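Local coordinates for avirulence protein (Pseudomonas syringae, PDB 4B6X) that is a type III secreted effector, represented here by its processed C-terminal coiled-coil domain, and triggers plant immunity as an avirulence protein, at residues E30-Q35 with D70-Q75. Sequence-based numbering, arbitrary orientation.
Sequences EIEDKQ and DLADLQ
Ile31 (m, t rotamer) lies across Leu74, its CG1 3.8 Å from Leu74 CB and its CD1 3.7 Å from Leu74 O, while its CG2 sits 4.0 Å from Leu71 CD1. Both segments are regular alpha helix, antiparallel, with signed crossing angle -159° and axes approaching to 9.8 Å. The register pairs Ile31 with Leu74 (CA to CA 6.3 Å) and Lys34 with Leu71 (6.2 Å). Leu71 takes t, p and Leu74 m, t; beyond 30-35, Leu71 also touches Val38 and Leu74 touches Leu27. Such layering of apolar side chains typifies an antiparallel coiled-coil hairpin, formed here by helices 25-50 and 54-89. Polar residues flank it: aliphatic Lys34 CD lies 3.7 Å from Asp70 CB, and Glu30's carboxylate carbon CD 3.6 Å from Leu74 CD1. Gln35 OE1 approaches Leu71 CD2 at 3.4 Å, its NE2 bonding to Asn39. A water accepts from Lys34 NZ (2.7 Å) and donates to Asp70 OD2 (2.5 Å). Without direct hydrogen bonds, cohesion rests on apolar packing, supplemented by this water bridge between charges too distant for a salt bridge.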
loop_
_atom_site.group_PDB
_atom_site.type_symbol
_atom_site.label_atom_id
_atom_site.label_comp_id
_atom_site.label_asym_id
_atom_site.label_seq_id
_atom_site.Cartn_x
_atom_site.Cartn_y
_atom_site.Cartn_z
ATOM N N GLU A 30 -1.966 7.967 -5.101
ATOM C CA GLU A 30 -2.457 7.257 -3.913
ATOM C C GLU A 30 -1.698 5.968 -3.648
ATOM O O GLU A 30 -1.416 5.597 -2.490
ATOM C CB GLU A 30 -3.953 6.953 -4.000
ATOM C CG GLU A 30 -4.546 6.744 -2.599
ATOM C CD GLU A 30 -5.977 6.198 -2.517
ATOM O OE1 GLU A 30 -6.747 6.215 -3.507
ATOM O OE2 GLU A 30 -6.306 5.731 -1.390
ATOM N N ILE A 31 -1.407 5.260 -4.727
ATOM C CA ILE A 31 -0.641 4.050 -4.649
ATOM C C ILE A 31 0.735 4.344 -4.050
ATOM O O ILE A 31 1.156 3.649 -3.142
ATOM C CB ILE A 31 -0.489 3.401 -6.004
ATOM C CG1 ILE A 31 -1.840 2.820 -6.407
ATOM C CG2 ILE A 31 0.655 2.342 -5.980
ATOM C CD1 ILE A 31 -1.910 2.321 -7.882
ATOM N N GLU A 32 1.426 5.363 -4.534
ATOM C CA GLU A 32 2.722 5.701 -3.936
ATOM C C GLU A 32 2.604 6.159 -2.441
ATOM O O GLU A 32 3.450 5.815 -1.614
ATOM C CB GLU A 32 3.427 6.784 -4.744
ATOM C CG GLU A 32 3.887 6.365 -6.182
ATOM C CD GLU A 32 4.895 5.196 -6.187
ATOM O OE1 GLU A 32 4.432 4.003 -6.166
ATOM O OE2 GLU A 32 6.131 5.483 -6.174
ATOM N N ASP A 33 1.567 6.937 -2.123
ATOM C CA ASP A 33 1.329 7.383 -0.742
ATOM C C ASP A 33 1.073 6.149 0.137
ATOM O O ASP A 33 1.579 6.061 1.252
ATOM C CB ASP A 33 0.125 8.335 -0.621
ATOM C CG ASP A 33 0.286 9.628 -1.382
ATOM O OD1 ASP A 33 1.401 10.050 -1.724
ATOM O OD2 ASP A 33 -0.753 10.267 -1.643
ATOM N N LYS A 34 0.315 5.193 -0.387
ATOM C CA LYS A 34 -0.021 3.988 0.338
ATOM C C LYS A 34 1.146 3.011 0.477
ATOM O O LYS A 34 1.269 2.373 1.531
ATOM C CB LYS A 34 -1.255 3.295 -0.260
ATOM C CG LYS A 34 -1.754 2.099 0.604
ATOM C CD LYS A 34 -3.252 1.937 0.975
ATOM C CE LYS A 34 -4.197 3.083 0.834
ATOM N NZ LYS A 34 -4.886 3.469 2.081
ATOM N N GLN A 35 2.005 2.907 -0.550
ATOM C CA GLN A 35 3.246 2.140 -0.451
ATOM C C GLN A 35 4.170 2.735 0.621
ATOM O O GLN A 35 4.755 1.991 1.388
ATOM C CB GLN A 35 3.980 2.110 -1.805
ATOM C CG GLN A 35 5.216 1.156 -1.874
ATOM C CD GLN A 35 4.861 -0.338 -1.707
ATOM O OE1 GLN A 35 4.365 -0.961 -2.645
ATOM N NE2 GLN A 35 5.132 -0.917 -0.506
ATOM N N ASP A 70 -5.491 -2.826 1.135
ATOM C CA ASP A 70 -5.926 -1.650 0.442
ATOM C C ASP A 70 -5.003 -1.330 -0.737
ATOM O O ASP A 70 -5.459 -0.964 -1.805
ATOM C CB ASP A 70 -5.992 -0.460 1.399
ATOM C CG ASP A 70 -7.124 -0.568 2.421
ATOM O OD1 ASP A 70 -8.100 -1.350 2.201
ATOM O OD2 ASP A 70 -7.054 0.157 3.444
ATOM N N LEU A 71 -3.705 -1.496 -0.544
ATOM C CA LEU A 71 -2.752 -1.251 -1.610
ATOM C C LEU A 71 -2.975 -2.202 -2.785
ATOM O O LEU A 71 -2.943 -1.773 -3.940
ATOM C CB LEU A 71 -1.301 -1.393 -1.101
ATOM C CG LEU A 71 -0.164 -1.155 -2.086
ATOM C CD1 LEU A 71 -0.278 0.215 -2.671
ATOM C CD2 LEU A 71 1.262 -1.407 -1.423
ATOM N N ALA A 72 -3.106 -3.490 -2.507
ATOM C CA ALA A 72 -3.300 -4.450 -3.563
ATOM C C ALA A 72 -4.567 -4.126 -4.400
ATOM O O ALA A 72 -4.547 -4.246 -5.608
ATOM C CB ALA A 72 -3.330 -5.834 -3.003
ATOM N N ASP A 73 -5.662 -3.705 -3.755
ATOM C CA ASP A 73 -6.854 -3.254 -4.482
ATOM C C ASP A 73 -6.587 -2.017 -5.321
ATOM O O ASP A 73 -7.028 -1.923 -6.482
ATOM C CB ASP A 73 -7.999 -2.974 -3.517
ATOM C CG ASP A 73 -8.655 -4.256 -2.991
ATOM O OD1 ASP A 73 -8.331 -5.351 -3.487
ATOM O OD2 ASP A 73 -9.534 -4.165 -2.111
ATOM N N LEU A 74 -5.882 -1.045 -4.752
ATOM C CA LEU A 74 -5.555 0.138 -5.499
ATOM C C LEU A 74 -4.760 -0.230 -6.774
ATOM O O LEU A 74 -5.031 0.274 -7.863
ATOM C CB LEU A 74 -4.817 1.162 -4.639
ATOM C CG LEU A 74 -5.559 1.907 -3.518
ATOM C CD1 LEU A 74 -4.602 2.901 -2.875
ATOM C CD2 LEU A 74 -6.777 2.626 -4.020
ATOM N N GLN A 75 -3.823 -1.150 -6.650
ATOM C CA GLN A 75 -2.948 -1.487 -7.769
ATOM C C GLN A 75 -3.737 -2.209 -8.864
ATOM O O GLN A 75 -3.508 -1.962 -10.050
ATOM C CB GLN A 75 -1.771 -2.342 -7.296
ATOM C CG GLN A 75 -0.808 -1.544 -6.417
ATOM C CD GLN A 75 0.282 -2.378 -5.846
ATOM O OE1 GLN A 75 0.028 -3.430 -5.269
ATOM N NE2 GLN A 75 1.511 -1.913 -5.977
HETATM O O HOH W 1 -5.115 1.637 4.099
#